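Local coordinates for protein mycosin-1 (PDB 4KB5) that cleaves EspB as a membrane-anchored, subtilisin-like serine protease of mycobacteria and may regulate both ESX-1 type VII secretion and virulence, at residues A[66-71]-A[104-109]; A[78-83]-A[126-131]; A[154-159]-A[189-194]; A[182-187]-A[244-249]; A[278-283]-A[358-363]. All coordinates share one frame; numbering follows the deposited sequence.

Contact 1: residues A[66-71]-A[104-109]; sequences VAVIDT and MTAAII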
# COMPACT_ATOMS: atom_id res chain seq x y z
N VAL A 66 10.82 -2.87 -6.95
CA VAL A 66 9.63 -2.44 -6.25
C VAL A 66 9.68 -0.95 -5.97
O VAL A 66 10.66 -0.45 -5.37
CB VAL A 66 9.44 -3.20 -4.92
CG1 VAL A 66 8.13 -2.79 -4.24
CG2 VAL A 66 9.48 -4.71 -5.16
N ALA A 67 8.65 -0.24 -6.42
CA ALA A 67 8.50 1.17 -6.12
C ALA A 67 7.71 1.34 -4.83
O ALA A 67 6.64 0.73 -4.63
CB ALA A 67 7.81 1.90 -7.27
N VAL A 68 8.24 2.17 -3.95
CA VAL A 68 7.60 2.43 -2.67
C VAL A 68 7.08 3.85 -2.73
O VAL A 68 7.86 4.81 -2.71
CB VAL A 68 8.58 2.23 -1.51
CG1 VAL A 68 7.88 2.38 -0.17
CG2 VAL A 68 9.24 0.86 -1.61
N ILE A 69 5.76 3.99 -2.84
CA ILE A 69 5.14 5.32 -2.89
C ILE A 69 4.62 5.65 -1.50
O ILE A 69 3.62 5.09 -1.04
CB ILE A 69 4.08 5.44 -4.02
CG1 ILE A 69 4.73 5.14 -5.39
CG2 ILE A 69 3.44 6.83 -4.01
CD1 ILE A 69 3.79 5.24 -6.59
N ASP A 70 5.34 6.54 -0.81
CA ASP A 70 5.17 6.68 0.64
C ASP A 70 5.75 8.04 1.07
O ASP A 70 5.63 9.03 0.33
CB ASP A 70 5.92 5.52 1.33
CG ASP A 70 5.36 5.16 2.70
OD1 ASP A 70 5.32 6.02 3.61
OD2 ASP A 70 4.99 3.97 2.89
N THR A 71 6.39 8.09 2.24
CA THR A 71 6.90 9.35 2.81
C THR A 71 8.39 9.59 2.54
O THR A 71 9.01 10.42 3.20
CB THR A 71 6.66 9.45 4.33
OG1 THR A 71 7.47 8.49 5.03
CG2 THR A 71 5.18 9.28 4.69
N MET A 104 10.53 2.38 7.00
CA MET A 104 10.06 1.11 7.58
C MET A 104 9.19 0.29 6.61
O MET A 104 9.21 -0.96 6.64
CB MET A 104 9.29 1.38 8.88
CG MET A 104 10.20 1.77 10.05
SD MET A 104 10.21 3.54 10.40
CE MET A 104 8.74 3.68 11.41
N THR A 105 8.43 0.99 5.75
CA THR A 105 7.64 0.33 4.69
C THR A 105 8.57 -0.42 3.75
O THR A 105 8.36 -1.60 3.47
CB THR A 105 6.80 1.35 3.89
OG1 THR A 105 5.97 2.10 4.80
CG2 THR A 105 5.89 0.63 2.89
N ALA A 106 9.61 0.28 3.29
CA ALA A 106 10.63 -0.28 2.39
C ALA A 106 11.39 -1.45 3.00
O ALA A 106 11.73 -2.41 2.30
CB ALA A 106 11.62 0.82 1.96
N ALA A 107 11.67 -1.37 4.30
CA ALA A 107 12.42 -2.42 4.99
C ALA A 107 11.57 -3.68 5.12
O ALA A 107 12.08 -4.79 4.96
CB ALA A 107 12.90 -1.95 6.36
N ILE A 108 10.28 -3.53 5.39
CA ILE A 108 9.37 -4.70 5.37
C ILE A 108 9.40 -5.40 4.00
O ILE A 108 9.47 -6.64 3.92
CB ILE A 108 7.95 -4.32 5.83
CG1 ILE A 108 7.98 -4.16 7.36
CG2 ILE A 108 6.93 -5.40 5.45
CD1 ILE A 108 6.89 -3.29 7.93
N ILE A 109 9.44 -4.60 2.93
CA ILE A 109 9.41 -5.14 1.59
C ILE A 109 10.73 -5.84 1.29
O ILE A 109 10.73 -6.99 0.84
CB ILE A 109 9.09 -4.06 0.52
CG1 ILE A 109 7.66 -3.55 0.66
CG2 ILE A 109 9.34 -4.59 -0.90
CD1 ILE A 109 7.40 -2.24 -0.07
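Asp70 and Thr105 reach toward each other, tip to tip, where strand 66-70 of the central parallel sheet of the subtilisin fold meets the helix that follows the histidine of the charge relay. Asp70 is by inference the aspartate of that relay. The strand and helix axes run nearly antiparallel, 154° between their directions.

The polar part lies at the end of the strand. Thr105 OG1 sits 2.8 Å from Asp70 OD2, and its one proton also has the carbonyl O of His101 within reach. A threonine suits this place because it puts a hydroxyl beside the carboxylate and its methyl CG2 against Val68. The other carboxylate oxygen, Asp70 OD1, accepts from Thr71 N at 2.7 Å through its anti lone pair, and it also bonds to His101 ND1. Thr71 N and His101 ND1 thus grip OD1, and the Thr105 hydroxyl lies at OD2, which together would limit rotation of the carboxylate.

The apolar part is built from branched side chains that fill the gap between strand and helix. Val68 forks over the helix: CG1, anti to the backbone N (chi1 -175°), slides past Thr105 CG2 at 4.0 Å. Its second branch, CG2, runs alongside Ile109 CD1 at 3.9 Å and also meets Ala106 CB. Alanine fits at 106 because the strand comes closest here, its CA only 6.5 Å from Val68 CA. One turn farther along the helix, Val66 and Ile109 meet end to end, CG1 of the valine 4.0 Å from CG2 of the isoleucine.

Contact 2: residues A[78-83]-A[126-131]; sequences RVPAEP and VRLLSL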
# COMPACT_ATOMS: atom_id res chain seq x y z
N ARG A 78 21.21 -1.85 4.56
CA ARG A 78 20.13 -2.83 4.71
C ARG A 78 18.80 -2.41 4.04
O ARG A 78 17.95 -3.27 3.79
CB ARG A 78 19.90 -3.22 6.18
CG ARG A 78 21.00 -4.10 6.75
CD ARG A 78 20.77 -4.41 8.22
NE ARG A 78 19.75 -5.44 8.40
CZ ARG A 78 19.24 -5.79 9.57
NH1 ARG A 78 19.66 -5.19 10.69
NH2 ARG A 78 18.32 -6.75 9.64
N VAL A 79 18.63 -1.11 3.78
CA VAL A 79 17.44 -0.59 3.06
C VAL A 79 17.95 0.29 1.92
O VAL A 79 17.85 1.53 1.97
CB VAL A 79 16.48 0.21 3.98
CG1 VAL A 79 15.12 0.43 3.30
CG2 VAL A 79 16.28 -0.47 5.33
N PRO A 80 18.54 -0.34 0.89
CA PRO A 80 19.28 0.40 -0.12
C PRO A 80 18.40 0.97 -1.23
O PRO A 80 18.60 0.66 -2.40
CB PRO A 80 20.25 -0.65 -0.68
CG PRO A 80 19.53 -1.95 -0.50
CD PRO A 80 18.62 -1.80 0.69
N ALA A 81 17.45 1.81 -0.86
CA ALA A 81 16.54 2.41 -1.84
C ALA A 81 17.28 3.36 -2.80
O ALA A 81 18.32 3.95 -2.44
CB ALA A 81 15.42 3.16 -1.13
N GLU A 82 16.71 3.48 -4.00
CA GLU A 82 17.22 4.39 -5.03
C GLU A 82 16.21 5.53 -5.25
O GLU A 82 15.00 5.34 -5.04
CB GLU A 82 17.50 3.65 -6.35
CG GLU A 82 18.74 2.75 -6.33
CD GLU A 82 20.07 3.51 -6.29
OE1 GLU A 82 21.03 2.99 -5.68
OE2 GLU A 82 20.18 4.62 -6.87
N PRO A 83 16.70 6.73 -5.66
CA PRO A 83 15.73 7.83 -5.79
C PRO A 83 14.71 7.62 -6.92
O PRO A 83 15.06 7.25 -8.03
CB PRO A 83 16.62 9.06 -6.06
CG PRO A 83 17.92 8.51 -6.57
CD PRO A 83 18.09 7.18 -5.87
N VAL A 126 15.33 -7.58 -3.64
CA VAL A 126 14.70 -6.64 -4.59
C VAL A 126 15.49 -5.33 -4.73
O VAL A 126 16.19 -4.93 -3.81
CB VAL A 126 13.24 -6.26 -4.25
CG1 VAL A 126 12.31 -7.46 -4.39
CG2 VAL A 126 13.12 -5.62 -2.86
N ARG A 127 15.35 -4.67 -5.88
CA ARG A 127 15.74 -3.27 -6.02
C ARG A 127 14.58 -2.42 -5.51
O ARG A 127 13.43 -2.67 -5.87
CB ARG A 127 16.06 -2.94 -7.47
CG ARG A 127 16.56 -1.52 -7.71
CD ARG A 127 16.95 -1.33 -9.18
NE ARG A 127 17.86 -0.20 -9.36
CZ ARG A 127 18.81 -0.14 -10.30
NH1 ARG A 127 18.99 -1.15 -11.15
NH2 ARG A 127 19.60 0.93 -10.38
N LEU A 128 14.87 -1.46 -4.63
CA LEU A 128 13.85 -0.57 -4.08
C LEU A 128 13.96 0.84 -4.69
O LEU A 128 15.07 1.39 -4.77
CB LEU A 128 13.96 -0.49 -2.55
CG LEU A 128 13.71 -1.76 -1.74
CD1 LEU A 128 14.38 -1.70 -0.37
CD2 LEU A 128 12.21 -2.04 -1.61
N LEU A 129 12.83 1.39 -5.13
CA LEU A 129 12.76 2.77 -5.61
C LEU A 129 11.86 3.56 -4.70
O LEU A 129 10.73 3.15 -4.46
CB LEU A 129 12.17 2.83 -7.02
CG LEU A 129 12.88 2.32 -8.26
CD1 LEU A 129 12.02 2.69 -9.46
CD2 LEU A 129 14.29 2.88 -8.42
N SER A 130 12.33 4.70 -4.21
CA SER A 130 11.52 5.53 -3.30
C SER A 130 10.95 6.79 -3.95
O SER A 130 11.70 7.63 -4.45
CB SER A 130 12.32 5.95 -2.07
OG SER A 130 11.54 6.82 -1.27
N LEU A 131 9.63 6.91 -3.93
CA LEU A 131 8.94 8.11 -4.41
C LEU A 131 8.18 8.70 -3.24
O LEU A 131 7.30 8.05 -2.69
CB LEU A 131 7.95 7.77 -5.55
CG LEU A 131 8.51 7.23 -6.87
CD1 LEU A 131 8.92 5.76 -6.79
CD2 LEU A 131 7.47 7.43 -7.97
O HOH W 1 17.70 -0.95 -4.34
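The flat guanidinium of Arg127 receives Glu82 at its edge, near its own plane: Glu82 CG is 4.3 Å from Arg127 NE, a loose contact of a methylene with the guanidinium edge. In the conformer described, Glu82 OE2 lies 5.1 Å from Arg127 NH2, near enough for attraction but not in contact. The other flat group is the ring of Pro80, whose CD edge rests near Leu128 CD1.

These residues belong to the edge of the parallel subtilisin sheet, where outermost strand 82-86 joins strand 127-132. Two backbone bonds make the joint. Glu82 N donates to Leu128 O at 2.8 Å, the donor tilted 28° out of the carbonyl plane. The return bond, Ser130 N to Glu82 O, is straighter, with an angle of 172° at the hydrogen.

Glu82 and Leu129 share one face of the sheet, and Leu129 CD2 reaches Glu82 CB at 3.9 Å. An acid suits this border position because its CB packs on the leucine, CG passes the arginine and the carboxylate leads away. Ser130 lies on the same face as Pro83, its OG bonded to Gly94 O. Ala81, whose CA is 4.6 Å from Leu128 CA, suits the close approach of the backbones, its CB 4.2 Å from Leu128 CB.

Around Pro80, the centre of an inverse gamma turn, a water bridges the backbones: it donates to Pro80 O at 2.7 Å and accepts from Leu128 N at 2.9 Å.

Contact 3: residues A[154-159]-A[189-194]; sequences QTAGSI and RRIDET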
# COMPACT_ATOMS: atom_id res chain seq x y z
N GLN A 154 -7.00 19.31 0.05
CA GLN A 154 -5.71 18.60 0.15
C GLN A 154 -5.81 17.16 -0.37
O GLN A 154 -4.91 16.68 -1.07
CB GLN A 154 -5.19 18.59 1.58
CG GLN A 154 -4.11 19.62 1.84
CD GLN A 154 -3.63 19.61 3.28
OE1 GLN A 154 -4.05 20.43 4.09
NE2 GLN A 154 -2.74 18.66 3.60
N THR A 155 -6.90 16.49 -0.01
CA THR A 155 -7.21 15.15 -0.53
C THR A 155 -7.12 15.10 -2.05
O THR A 155 -6.43 14.24 -2.62
CB THR A 155 -8.60 14.69 -0.07
OG1 THR A 155 -8.68 14.79 1.35
CG2 THR A 155 -8.87 13.24 -0.48
N ALA A 156 -7.78 16.04 -2.72
CA ALA A 156 -7.77 16.06 -4.18
C ALA A 156 -6.37 16.32 -4.72
O ALA A 156 -5.94 15.68 -5.69
CB ALA A 156 -8.76 17.09 -4.71
N GLY A 157 -5.65 17.26 -4.10
CA GLY A 157 -4.26 17.53 -4.49
C GLY A 157 -3.43 16.26 -4.34
O GLY A 157 -2.64 15.90 -5.22
N SER A 158 -3.64 15.56 -3.23
CA SER A 158 -2.93 14.31 -2.98
C SER A 158 -3.26 13.25 -4.05
O SER A 158 -2.35 12.60 -4.59
CB SER A 158 -3.24 13.80 -1.59
OG SER A 158 -2.49 12.63 -1.35
N ILE A 159 -4.55 13.12 -4.39
CA ILE A 159 -4.98 12.23 -5.49
C ILE A 159 -4.30 12.55 -6.83
O ILE A 159 -3.81 11.65 -7.51
CB ILE A 159 -6.54 12.23 -5.64
CG1 ILE A 159 -7.14 11.28 -4.59
CG2 ILE A 159 -6.96 11.78 -7.04
CD1 ILE A 159 -8.60 11.53 -4.25
N ARG A 189 -19.15 14.38 -1.32
CA ARG A 189 -18.09 15.21 -1.90
C ARG A 189 -17.38 14.49 -3.04
O ARG A 189 -16.48 13.69 -2.81
CB ARG A 189 -17.07 15.60 -0.84
CG ARG A 189 -15.85 16.30 -1.43
CD ARG A 189 -14.59 16.03 -0.62
NE ARG A 189 -14.66 16.56 0.73
CZ ARG A 189 -14.57 17.85 1.04
NH1 ARG A 189 -14.42 18.77 0.10
NH2 ARG A 189 -14.65 18.23 2.31
N ARG A 190 -17.77 14.79 -4.27
CA ARG A 190 -17.18 14.16 -5.44
C ARG A 190 -15.89 14.86 -5.90
O ARG A 190 -15.90 16.05 -6.21
CB ARG A 190 -18.18 14.11 -6.60
CD ARG A 190 -18.75 11.95 -5.45
NE ARG A 190 -18.12 10.77 -6.03
CZ ARG A 190 -18.39 10.31 -7.24
NH1 ARG A 190 -19.28 10.92 -8.01
NH2 ARG A 190 -17.76 9.22 -7.69
N ILE A 191 -14.80 14.10 -5.94
CA ILE A 191 -13.52 14.60 -6.43
C ILE A 191 -13.27 14.02 -7.82
O ILE A 191 -13.56 12.86 -8.07
CB ILE A 191 -12.37 14.20 -5.47
CG1 ILE A 191 -12.44 15.03 -4.18
CG2 ILE A 191 -11.00 14.35 -6.13
CD1 ILE A 191 -11.58 14.50 -3.06
N ASP A 192 -12.75 14.84 -8.73
CA ASP A 192 -12.37 14.33 -10.03
C ASP A 192 -11.08 13.48 -9.93
O ASP A 192 -9.97 14.02 -9.83
CB ASP A 192 -12.21 15.49 -11.02
CG ASP A 192 -11.88 15.02 -12.43
OD1 ASP A 192 -11.67 13.80 -12.64
OD2 ASP A 192 -11.82 15.90 -13.32
N GLU A 193 -11.26 12.16 -9.97
CA GLU A 193 -10.19 11.18 -9.82
C GLU A 193 -9.78 10.57 -11.13
O GLU A 193 -9.09 9.55 -11.13
CB GLU A 193 -10.69 10.00 -8.99
CG GLU A 193 -10.63 10.16 -7.50
CD GLU A 193 -10.70 8.81 -6.79
OE1 GLU A 193 -11.23 8.78 -5.65
OE2 GLU A 193 -10.23 7.80 -7.37
N THR A 194 -10.25 11.13 -12.24
CA THR A 194 -10.08 10.48 -13.53
C THR A 194 -8.61 10.27 -13.90
O THR A 194 -8.29 9.32 -14.61
CB THR A 194 -10.83 11.20 -14.69
OG1 THR A 194 -10.47 12.58 -14.71
CG2 THR A 194 -12.34 11.09 -14.52
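The loop that leads into helix 194-206 lays Ile191 and Glu193 against Ala156 and Ile159, in the first turns of helix 154-171. No hydrogen bond joins the two segments directly; the contact is made by apolar groups. Ile191 carries it with both branches. With CG1 beside the backbone N (chi1 -73°), CG2 is anti to that N and presses on Ala156 CB at 3.8 Å, where the single methyl of alanine lets the loop come close. Its CD1 crosses Thr155 at about a right angle, 3.9 Å from Thr155 CG2. Ile159 CD1 adds a looser touch on Ile191 CG2.

Farther along, Glu193 approaches with its methylene, CG lying 4.0 Å from Ile159 CG2. The loop holds its own shape: Asp192 OD1 accepts from Thr194 N at 3.1 Å, forming an Asx turn, and also from Thr194 OG1 at 2.7 Å. Glu193 then occupies the N-cap position of the helix.

The buried carboxylate of Glu193 is not left to the hydrocarbon around it. OE1 bonds to Tyr185 OH, while OE2 is bonded to Ser247 OG, Tyr251 OH and Trp250 NE1. So many polar partners would be expected to make burial of a charged carboxylate tolerable, leaving its apolar stem to seal against the helix.

Contact 4: residues A[182-187]-A[244-249]; sequences AACYKV and TIVSPA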
# COMPACT_ATOMS: atom_id res chain seq x y z
N ALA A 182 -4.01 6.45 1.34
CA ALA A 182 -5.39 6.07 1.30
C ALA A 182 -6.16 7.37 1.48
O ALA A 182 -6.38 7.84 2.60
CB ALA A 182 -5.71 5.10 2.42
N ALA A 183 -6.55 7.97 0.36
CA ALA A 183 -7.27 9.25 0.37
C ALA A 183 -8.76 9.00 0.61
O ALA A 183 -9.40 8.28 -0.16
CB ALA A 183 -7.06 9.98 -0.94
N CYS A 184 -9.29 9.60 1.68
CA CYS A 184 -10.65 9.36 2.16
C CYS A 184 -11.52 10.60 1.99
O CYS A 184 -11.08 11.70 2.29
CB CYS A 184 -10.64 8.97 3.64
SG CYS A 184 -9.84 7.40 4.03
N TYR A 185 -12.74 10.40 1.51
CA TYR A 185 -13.70 11.49 1.38
C TYR A 185 -15.14 10.97 1.35
O TYR A 185 -15.39 9.81 0.98
CB TYR A 185 -13.40 12.37 0.16
CG TYR A 185 -13.39 11.70 -1.20
CD1 TYR A 185 -12.26 11.03 -1.66
CD2 TYR A 185 -14.50 11.77 -2.04
CE1 TYR A 185 -12.23 10.43 -2.91
CE2 TYR A 185 -14.49 11.18 -3.30
CZ TYR A 185 -13.35 10.50 -3.73
OH TYR A 185 -13.32 9.91 -4.98
N LYS A 186 -16.07 11.83 1.77
CA LYS A 186 -17.48 11.50 1.81
C LYS A 186 -18.04 11.24 0.42
O LYS A 186 -17.62 11.87 -0.56
CB LYS A 186 -18.27 12.62 2.50
CG LYS A 186 -17.99 12.71 3.98
CD LYS A 186 -18.82 13.79 4.67
CE LYS A 186 -18.34 13.98 6.10
NZ LYS A 186 -19.25 14.86 6.89
N VAL A 187 -18.99 10.31 0.35
CA VAL A 187 -19.66 9.99 -0.91
C VAL A 187 -20.38 11.20 -1.52
O VAL A 187 -20.57 11.27 -2.72
CB VAL A 187 -20.63 8.78 -0.79
CG1 VAL A 187 -19.84 7.49 -0.55
CG2 VAL A 187 -21.66 9.00 0.31
N THR A 244 -17.75 6.40 3.15
CA THR A 244 -16.42 6.93 2.92
C THR A 244 -15.79 6.22 1.74
O THR A 244 -15.59 5.01 1.77
CB THR A 244 -15.51 6.70 4.15
OG1 THR A 244 -16.08 7.36 5.29
CG2 THR A 244 -14.08 7.24 3.90
N ILE A 245 -15.48 6.99 0.70
CA ILE A 245 -14.70 6.49 -0.42
C ILE A 245 -13.23 6.49 0.01
O ILE A 245 -12.77 7.47 0.62
CB ILE A 245 -14.86 7.38 -1.67
CG1 ILE A 245 -16.32 7.35 -2.16
CG2 ILE A 245 -13.87 6.96 -2.77
CD1 ILE A 245 -16.71 8.49 -3.10
N VAL A 246 -12.51 5.41 -0.30
CA VAL A 246 -11.07 5.35 -0.07
C VAL A 246 -10.40 5.03 -1.39
O VAL A 246 -10.70 4.00 -2.01
CB VAL A 246 -10.67 4.26 0.97
CG1 VAL A 246 -9.15 4.26 1.18
CG2 VAL A 246 -11.40 4.46 2.29
N SER A 247 -9.49 5.90 -1.81
CA SER A 247 -8.80 5.78 -3.08
C SER A 247 -7.29 5.89 -2.88
O SER A 247 -6.84 6.73 -2.10
CB SER A 247 -9.28 6.87 -4.03
OG SER A 247 -8.70 6.68 -5.31
N PRO A 248 -6.50 5.06 -3.60
CA PRO A 248 -6.88 4.17 -4.69
C PRO A 248 -7.48 2.81 -4.30
O PRO A 248 -7.69 1.95 -5.18
CB PRO A 248 -5.57 3.98 -5.46
CG PRO A 248 -4.50 4.13 -4.43
CD PRO A 248 -5.04 5.04 -3.37
N ALA A 249 -7.75 2.61 -3.01
CA ALA A 249 -8.30 1.35 -2.52
C ALA A 249 -9.47 0.86 -3.38
O ALA A 249 -9.57 -0.34 -3.70
CB ALA A 249 -8.73 1.48 -1.06
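Tyr185 lays its ring across Ile245, one face turned to the isoleucine, in a small two-stranded antiparallel sheet of strands 183-186 and 244-247. Ile245 CB stands over the middle of the ring, 4.1 Å from its centroid and 12° off the normal, a CH-pi contact. The two branches of the isoleucine spread across the same face: CD1 meets Tyr185 CE2 at 3.5 Å and CG2 lies near CZ and OH. The tyrosine reaches this place because its CG sits between the backbone N and the carbonyl carbon (chi1 59°), folding the ring back over the neighbouring strand. From beside it, Val187 CG1 crosses Ile245 CG1 at 3.9 Å.

The other face of the sheet holds Cys184, Thr244 and Val246. Cys184 SG runs 3.8 Å from Val246 CG2, while Ala182 CB touches Val246 CG1.

Four backbone bonds hold the strands together, two at each of the pairs Ala183-Ser247 and Tyr185-Ile245. Ala182, just ahead of the strand, has its side chain about 7 Å from that of Ser312, the inferred serine of the charge relay. A disulfide ties the first strand to Cys222, while on the opposite face hydrocarbon packing of Tyr185 on Ile245 leaves the phenol OH, like Ser247 OG, bonded to the carboxylate of Glu193.

Contact 5: residues A[278-283]-A[358-363]; sequences GAAAPG and AGVIDP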
# COMPACT_ATOMS: atom_id res chain seq x y z
N GLY A 278 -9.24 -6.48 -0.63
CA GLY A 278 -8.94 -7.72 -1.35
C GLY A 278 -8.12 -8.77 -0.63
O GLY A 278 -8.22 -9.94 -0.95
N ALA A 279 -7.29 -8.35 0.33
CA ALA A 279 -6.48 -9.29 1.11
C ALA A 279 -6.10 -8.64 2.44
O ALA A 279 -6.51 -7.51 2.72
CB ALA A 279 -5.25 -9.75 0.33
N ALA A 280 -5.36 -9.37 3.26
CA ALA A 280 -4.90 -8.83 4.54
C ALA A 280 -3.52 -9.36 4.92
O ALA A 280 -3.08 -10.38 4.40
CB ALA A 280 -5.90 -9.10 5.64
N ALA A 281 -2.85 -8.64 5.82
CA ALA A 281 -1.52 -9.00 6.30
C ALA A 281 -1.22 -8.37 7.67
O ALA A 281 -1.88 -7.42 8.08
CB ALA A 281 -0.45 -8.63 5.26
N PRO A 282 -0.23 -8.93 8.40
CA PRO A 282 0.13 -8.37 9.70
C PRO A 282 0.30 -6.86 9.61
O PRO A 282 0.94 -6.36 8.68
CB PRO A 282 1.48 -9.02 9.98
CG PRO A 282 1.38 -10.36 9.34
CD PRO A 282 0.53 -10.16 8.10
N GLY A 283 -0.28 -6.15 10.57
CA GLY A 283 -0.25 -4.70 10.58
C GLY A 283 -0.20 -4.13 11.99
O GLY A 283 -0.43 -2.93 12.18
N ALA A 358 -10.27 -11.40 0.46
CA ALA A 358 -10.05 -12.83 0.31
C ALA A 358 -9.21 -13.48 1.43
O ALA A 358 -8.96 -14.69 1.41
CB ALA A 358 -9.43 -13.10 -1.05
N GLY A 359 -8.79 -12.70 2.42
CA GLY A 359 -8.12 -13.27 3.58
C GLY A 359 -6.63 -12.97 3.73
O GLY A 359 -6.06 -12.19 2.96
N VAL A 360 -6.03 -13.58 4.74
CA VAL A 360 -4.63 -13.33 5.09
C VAL A 360 -3.74 -14.07 4.12
O VAL A 360 -3.92 -15.27 3.89
CB VAL A 360 -4.34 -13.75 6.55
CG1 VAL A 360 -2.89 -13.45 6.93
CG2 VAL A 360 -5.28 -13.02 7.51
N ILE A 361 -2.77 -13.35 3.54
CA ILE A 361 -1.84 -13.96 2.58
C ILE A 361 -1.09 -15.14 3.19
O ILE A 361 -0.86 -15.19 4.40
CB ILE A 361 -0.82 -12.94 2.01
CG1 ILE A 361 0.02 -12.30 3.14
CG2 ILE A 361 -1.53 -11.89 1.15
CD1 ILE A 361 1.32 -11.67 2.68
N ASP A 362 -0.72 -16.08 2.32
CA ASP A 362 0.04 -17.26 2.70
C ASP A 362 1.15 -17.45 1.69
O ASP A 362 0.95 -18.08 0.65
CB ASP A 362 -0.88 -18.50 2.73
CG ASP A 362 -0.16 -19.76 3.20
OD1 ASP A 362 1.10 -19.79 3.22
OD2 ASP A 362 -0.85 -20.74 3.53
N PRO A 363 2.33 -16.87 1.99
CA PRO A 363 3.47 -16.83 1.08
C PRO A 363 3.93 -18.20 0.57
O PRO A 363 4.16 -18.36 -0.62
CB PRO A 363 4.56 -16.17 1.93
CG PRO A 363 3.81 -15.26 2.85
CD PRO A 363 2.56 -16.04 3.19
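Ile361 reaches over Ala280 to meet Ala279 and Ala281, joining a loop to strand 279-282, the outermost strand at one end of the parallel subtilisin sheet. The two segments head broadly the same way, and their backbones form a single bridge, Ala280 with Val360.

The conformation of Ile361 makes the fit. Its CG1 lies between the backbone N and the carbonyl carbon (chi1 59°), and its CG2 is anti to the carbonyl carbon. Both branches lie against Ala280 O, each 3.9 Å from it, and go on to touch different alanines: CG1 comes within 4.3 Å of Ala281 CB, and CG2 lies a little farther from Ala279 CB. Helix 311-328 covers this side, Val318 touching both Ala281 and Ile361. Val360 turns away from the strand and sets CG2 near Ala280 CB at 4.4 Å. The methyls of the strand are small, which lets the loop backbone come close.

Gly359 suits its place for a different reason: at its phi of 110° a CB would be jammed against the carbonyl O of Ala358, a strain glycine avoids. Its own carbonyl O accepts from Ala280 N at 2.9 Å, although the donor sits well above the carbonyl plane.

Past the bridge, Asp362 takes the N-cap position of helix 363-368 and makes a salt bridge with Arg51. Ile361 N donates to Ala280 O at 3.1 Å, nearly along the C=O axis, while at the other end Ala358 N donates to Gly278 O at 2.9 Å from above the carbonyl plane.

Contacts 1 and 2 come first along the chain, contacts 3 and 4 follow, and contact 5 is last. Contacts 1, 2 and 5 all reach the seven-stranded parallel sheet. Contacts 1 and 2, centres 8 Å apart, touch through neighbouring strands 65-70 and 127-132, and their segments alternate in sequence. Contact 5 lies at the sheet's other end, its centre about 24 Å from that of contact 2. Contacts 3 and 4, centres 9 Å apart, also interleave and are joined by Glu193 of contact 3, bonded to Tyr185 and Ser247 of contact 4. The aspartate inferred to belong to the charge relay thus sits inside the sheet's packing, while helix 154-171 and the antiparallel pair lie to one side of the same catalytic domain, one end of the pair near Ser312.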